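Local coordinates for protein pollen receptor-like kinase 3 (Arabidopsis thaliana, PDB 5WLS) that is a leucine-rich-repeat receptor-like kinase of pollen whose extracellular domain resembles the SERK co-receptors and probably serves in cell-surface signalling, at residues Thr56-Ile59 with Glu60-Lys63; Leu143-Gly147 with Asn148-Gly152; Ile178-Thr181 with Ile182-Arg185. All coordinates share one frame; numbering follows the deposited sequence.

Contact 1: residues Thr56-Ile59 with Glu60-Lys63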
# COMPACT_ATOMS: atom_id res chain seq x y z
N THR A 56 1.01 -9.57 13.47
CA THR A 56 2.12 -9.16 12.63
C THR A 56 2.10 -9.96 11.34
O THR A 56 1.89 -11.18 11.35
CB THR A 56 3.45 -9.37 13.37
OG1 THR A 56 3.58 -8.39 14.40
CG2 THR A 56 4.63 -9.23 12.42
N ILE A 57 2.32 -9.29 10.22
CA ILE A 57 2.46 -9.98 8.94
C ILE A 57 3.87 -10.55 8.85
O ILE A 57 4.85 -9.84 9.10
CB ILE A 57 2.16 -9.03 7.78
CG1 ILE A 57 0.68 -8.68 7.74
CG2 ILE A 57 2.60 -9.64 6.46
CD1 ILE A 57 0.38 -7.48 6.91
N ASN A 58 3.97 -11.83 8.50
CA ASN A 58 5.25 -12.48 8.25
C ASN A 58 5.33 -12.71 6.74
O ASN A 58 4.73 -13.64 6.21
CB ASN A 58 5.39 -13.77 9.04
CG ASN A 58 6.81 -14.30 9.03
OD1 ASN A 58 7.69 -13.75 8.37
ND2 ASN A 58 7.05 -15.36 9.79
N ILE A 59 6.10 -11.85 6.06
CA ILE A 59 6.10 -11.84 4.60
C ILE A 59 6.83 -13.05 4.01
O ILE A 59 6.60 -13.40 2.85
CB ILE A 59 6.67 -10.48 4.14
CG1 ILE A 59 5.54 -9.45 4.17
CG2 ILE A 59 7.31 -10.54 2.76
CD1 ILE A 59 5.96 -8.07 3.84
N GLU A 60 7.66 -13.73 4.80
CA GLU A 60 8.26 -14.97 4.31
C GLU A 60 7.20 -16.02 4.00
O GLU A 60 7.38 -16.83 3.08
CB GLU A 60 9.27 -15.52 5.33
CG GLU A 60 10.45 -14.60 5.60
CD GLU A 60 11.34 -14.42 4.38
OE1 GLU A 60 11.43 -15.35 3.56
OE2 GLU A 60 11.96 -13.34 4.26
N ASP A 61 6.09 -16.01 4.74
CA ASP A 61 4.96 -16.86 4.38
C ASP A 61 4.38 -16.48 3.02
O ASP A 61 4.07 -17.35 2.20
CB ASP A 61 3.87 -16.78 5.46
CG ASP A 61 4.33 -17.35 6.79
OD1 ASP A 61 5.21 -18.24 6.79
OD2 ASP A 61 3.81 -16.91 7.83
N LEU A 62 4.23 -15.18 2.77
CA LEU A 62 3.64 -14.74 1.51
C LEU A 62 4.59 -14.91 0.33
O LEU A 62 4.13 -14.92 -0.82
CB LEU A 62 3.19 -13.27 1.60
CG LEU A 62 2.24 -12.85 2.72
CD1 LEU A 62 1.95 -11.36 2.62
CD2 LEU A 62 0.95 -13.65 2.70
N LYS A 63 5.89 -15.02 0.58
CA LYS A 63 6.83 -15.29 -0.50
C LYS A 63 6.67 -16.69 -1.07
O LYS A 63 7.07 -16.93 -2.22
CB LYS A 63 8.27 -15.10 -0.02
CG LYS A 63 8.76 -13.66 -0.02
CD LYS A 63 10.06 -13.52 0.74
CE LYS A 63 11.25 -13.97 -0.10
NZ LYS A 63 12.55 -13.70 0.57

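Contact 2: residues Leu143-Gly147 with Asn148-Gly152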
# COMPACT_ATOMS: atom_id res chain seq x y z
N LEU A 143 -1.83 6.29 -6.04
CA LEU A 143 -1.08 6.41 -4.79
C LEU A 143 -1.91 7.23 -3.82
O LEU A 143 -2.08 8.44 -4.02
CB LEU A 143 0.29 7.04 -5.02
CG LEU A 143 1.08 7.31 -3.75
CD1 LEU A 143 1.38 6.01 -3.01
CD2 LEU A 143 2.38 8.06 -4.04
N HIS A 144 -2.41 6.59 -2.78
CA HIS A 144 -3.23 7.25 -1.77
C HIS A 144 -2.53 7.13 -0.42
O HIS A 144 -2.36 6.03 0.10
CB HIS A 144 -4.64 6.65 -1.72
CG HIS A 144 -5.44 6.90 -2.96
ND1 HIS A 144 -6.70 6.38 -3.16
CD2 HIS A 144 -5.16 7.63 -4.08
CE1 HIS A 144 -7.16 6.77 -4.33
NE2 HIS A 144 -6.25 7.53 -4.91
N MET A 145 -2.14 8.28 0.13
CA MET A 145 -1.36 8.34 1.37
C MET A 145 -1.98 9.32 2.36
O MET A 145 -1.31 9.70 3.33
CB MET A 145 0.09 8.74 1.09
CG MET A 145 0.84 7.82 0.14
SD MET A 145 2.56 8.35 -0.06
CE MET A 145 3.38 7.22 1.05
N GLN A 146 -3.21 9.74 2.13
CA GLN A 146 -3.82 10.78 2.94
C GLN A 146 -4.00 10.31 4.38
O GLN A 146 -4.13 9.12 4.66
CB GLN A 146 -5.16 11.21 2.36
CG GLN A 146 -6.28 10.19 2.53
CD GLN A 146 -6.38 9.24 1.35
OE1 GLN A 146 -5.42 9.04 0.62
NE2 GLN A 146 -7.56 8.65 1.18
N GLY A 147 -4.00 11.27 5.30
CA GLY A 147 -4.34 10.98 6.68
C GLY A 147 -3.27 10.28 7.49
O GLY A 147 -3.60 9.56 8.43
N ASN A 148 -2.00 10.47 7.15
CA ASN A 148 -0.88 9.97 7.91
C ASN A 148 -0.22 11.16 8.62
O ASN A 148 -0.90 12.16 8.89
CB ASN A 148 0.07 9.21 6.98
CG ASN A 148 -0.45 7.84 6.60
OD1 ASN A 148 -0.36 6.89 7.39
ND2 ASN A 148 -0.98 7.73 5.40
N GLN A 149 1.08 11.07 8.88
CA GLN A 149 1.82 12.17 9.48
C GLN A 149 3.10 12.46 8.71
O GLN A 149 4.10 12.91 9.28
CB GLN A 149 2.12 11.89 10.95
CG GLN A 149 0.85 11.74 11.79
CD GLN A 149 1.13 11.34 13.22
OE1 GLN A 149 1.42 10.18 13.51
NE2 GLN A 149 1.03 12.30 14.13
N PHE A 150 3.09 12.20 7.40
CA PHE A 150 4.27 12.44 6.57
C PHE A 150 4.70 13.89 6.65
O PHE A 150 3.88 14.81 6.69
CB PHE A 150 3.95 12.08 5.11
CG PHE A 150 3.82 10.61 4.85
CD1 PHE A 150 4.85 9.74 5.14
CD2 PHE A 150 2.64 10.10 4.34
CE1 PHE A 150 4.72 8.39 4.90
CE2 PHE A 150 2.49 8.75 4.11
CZ PHE A 150 3.54 7.89 4.39
N THR A 151 6.02 14.10 6.67
CA THR A 151 6.61 15.43 6.75
C THR A 151 7.66 15.56 5.66
O THR A 151 7.88 14.63 4.87
CB THR A 151 7.22 15.68 8.14
OG1 THR A 151 7.64 17.05 8.23
CG2 THR A 151 8.40 14.76 8.38
N GLY A 152 8.30 16.72 5.60
CA GLY A 152 9.30 16.96 4.58
C GLY A 152 8.68 17.30 3.24
O GLY A 152 7.47 17.46 3.09

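Contact 3: residues Ile178-Thr181 with Ile182-Arg185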
# COMPACT_ATOMS: atom_id res chain seq x y z
N ILE A 178 5.08 22.04 -3.92
CA ILE A 178 4.59 20.82 -4.58
C ILE A 178 5.33 20.65 -5.90
O ILE A 178 5.41 21.60 -6.70
CB ILE A 178 3.08 20.88 -4.79
CG1 ILE A 178 2.38 20.58 -3.46
CG2 ILE A 178 2.64 19.90 -5.87
CD1 ILE A 178 0.89 20.60 -3.54
N PRO A 179 5.92 19.48 -6.16
CA PRO A 179 6.74 19.31 -7.37
C PRO A 179 5.94 19.57 -8.63
O PRO A 179 4.83 19.06 -8.80
CB PRO A 179 7.20 17.85 -7.28
CG PRO A 179 7.08 17.50 -5.82
CD PRO A 179 5.88 18.26 -5.34
N ILE A 180 6.51 20.37 -9.53
CA ILE A 180 5.84 20.64 -10.80
C ILE A 180 5.83 19.41 -11.70
O ILE A 180 5.03 19.34 -12.64
CB ILE A 180 6.46 21.84 -11.53
CG1 ILE A 180 7.90 21.54 -11.95
CG2 ILE A 180 6.40 23.09 -10.66
CD1 ILE A 180 8.49 22.58 -12.88
N THR A 181 6.72 18.43 -11.45
CA THR A 181 6.59 17.13 -12.10
C THR A 181 5.21 16.52 -11.87
O THR A 181 4.72 15.75 -12.70
CB THR A 181 7.69 16.18 -11.63
OG1 THR A 181 7.86 16.31 -10.21
CG2 THR A 181 9.00 16.51 -12.32
N ILE A 182 4.58 16.84 -10.74
CA ILE A 182 3.24 16.35 -10.44
C ILE A 182 2.18 17.33 -10.93
O ILE A 182 1.22 16.93 -11.60
CB ILE A 182 3.10 16.10 -8.92
CG1 ILE A 182 3.99 14.94 -8.48
CG2 ILE A 182 1.64 15.82 -8.56
CD1 ILE A 182 4.12 14.83 -6.97
N SER A 183 2.33 18.62 -10.62
CA SER A 183 1.26 19.58 -10.83
C SER A 183 1.07 19.95 -12.30
O SER A 183 -0.01 20.43 -12.66
CB SER A 183 1.51 20.84 -10.00
OG SER A 183 2.77 21.41 -10.30
N ASP A 184 2.08 19.75 -13.15
CA ASP A 184 1.90 20.05 -14.57
C ASP A 184 1.02 19.03 -15.28
O ASP A 184 0.49 19.34 -16.36
CB ASP A 184 3.26 20.09 -15.28
CG ASP A 184 3.99 21.40 -15.07
OD1 ASP A 184 3.33 22.41 -14.71
OD2 ASP A 184 5.22 21.44 -15.29
N ARG A 185 0.83 17.85 -14.70
CA ARG A 185 0.17 16.77 -15.43
C ARG A 185 -1.32 17.04 -15.56
O ARG A 185 -1.98 17.44 -14.60
CB ARG A 185 0.42 15.44 -14.72
CG ARG A 185 1.91 15.15 -14.54
CD ARG A 185 2.14 13.85 -13.80
NE ARG A 185 3.54 13.44 -13.87
CZ ARG A 185 3.98 12.34 -14.49
NH1 ARG A 185 3.13 11.53 -15.10
NH2 ARG A 185 5.27 12.06 -14.48
O HOH W 1 3.50 23.12 -8.06

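Contact 1: residues Thr56-Ile59 with Glu60-Lys63
Asn58 and Asp61 meet where the chain, just past the glycan-neighbouring Thr56, turns from an extended loop into helix 59-63, the short helical turn joining strand 42-47 to strand 70-72 of the leucine-rich-repeat domain. The backbone N of Asp61 donates to Asn58 O over 3.1 Å, in a bond bent to 136° at the hydrogen. The Asp61 side chain stays beside the same residue: its CB lies 3.3 Å from Asn58 O, and its OD2 is 3.7 Å from Asn58 CB. A chi1 of -167° swings the Asn58 amide away from its own N and beside the carbonyl carbon, where OD1 lies 3.9 Å from Glu60 CB.

One residue further on, Ile59 O accepts from Lys63 N at 2.9 Å. Leu62 CD1 reaches Ile57 CG2 at 4.3 Å and approaches Ile59 CG1 almost as closely. Around this layer, Ile57 rests on Leu73, Ile59 on Pro83 and Pro84, and Leu62 and Asp61 touch Lys8 and Phe7 of helix 3-9.

Lys63 NZ and Glu60 OE1, 3.6 Å apart, form a salt bridge between exposed residues. The turn is thus amphipathic: charged groups pair at its surface, while buried Ile59 and Leu62 join it to the protein interior.

Contact 2: residues Leu143-Gly147 with Asn148-Gly152
Met145 meets Phe150 across the turn that leaves strand 142-144, and its side chain crosses the CE2-CZ side of the ring, which CB, SD and CE approach. CB starts 3.9 Å from Phe150 CE2. CG then leads, with chi2 close to straight, to SD, which stands 4.9 Å from the centroid of the Phe150 ring and 38° off its normal, an oblique Met-aromatic contact. The bend at chi3 (100°) turns the methyl back to the ring, where CE packs closely at 3.4 Å from Phe150 CZ. Overall the two side chains cross at about a right angle.

The backbone of Met145 is held as well. Its O lies in the plane of the Phe150 ring, at the edge, 4.1 Å from CD2, and accepts a nearly straight bond from Asn148 ND2 (2.9 Å, 165°). This oxygen sits in the amide plane of Asn148, whereas the donor stands above the carbonyl plane of Met145. Gly147, with positive phi, carries the chain round between them.

Leu143, Met145, Asn148 and Phe150 fall at the consensus positions of the repeat motif LxxLxLxxNxL. The buried Asn148 amide links this repeat to the preceding one, with ND2 also bonding Leu121 O and OD1 accepting from Leu126 N. On the following side Asn172 ND2 binds Met145 O, so the turn lies between two equivalent turns, beside strands 125-127 and 166-168.

Contact 3: residues Ile178-Thr181 with Ile182-Arg185
Ile178 and Ser183 come together at the start of the short helix 180-183, Ile178 CG2 lying 4.4 Å from Ser183 CB. A water donates to Ile178 O at 2.8 Å and is also hydrogen-bonded to Ser183 OG, bridging the residue before the N-cap to the helix. Buried Ile178 also packs on Phe192 and Leu198.

Pro179 occupies the N-cap position, and its carbonyl takes up two backbone amides at once. Ser183 N donates to Pro179 O in the carbonyl plane, at 3.1 Å, while Ile182 N approaches the same oxygen from above that plane at 3.0 Å. The proline ring lies side by side with the Ile182 side chain, its CG 4.1 Å from Ile182 CD1.

At Ile180 the carbonyl O accepts from Asp184 N over 3.0 Å. Ser183 OG approaches Ile180 CA to 3.2 Å, because a chi1 of 56° places the hydroxyl between the serine's backbone N and carbonyl carbon.

At Thr181 the carbonyl O receives Arg185 NE at 2.8 Å, nearly in line with the carbonyl and within the guanidinium plane, after an extended run from CG to NE. Both side chains also bind the loop before strand 166-168: Arg185 NH1 donates to Asn161 O, and Thr181 OG1 is bonded to Leu157 N.

With Ile178-Pro179 followed by a helical turn that has a buried Ile182 at the position of the consensus leucine, the arrangement matches the xIPxxL part of the plant-specific leucine-rich repeat.

Overall arrangement
The three contacts come in series along one leucine-rich-repeat domain. Contact 1 runs from a loop into helix 59-63, between strands 42-47 and 70-72; contact 2 leaves strand 142-144 of the long, mostly parallel sheet; contact 3 makes helix 180-183, after strand 173-174 and before 189-191, an outermost strand of that sheet. Centres of contacts 1 and 2 are about 25 Å apart, of 2 and 3 about 17 Å, and of 1 and 3 about 36 Å, and none touches another. Contact 1 lies across the chain's centre from the other two. Together they sample the turns and short helices that connect successive strands, repeated along the elongated extracellular domain.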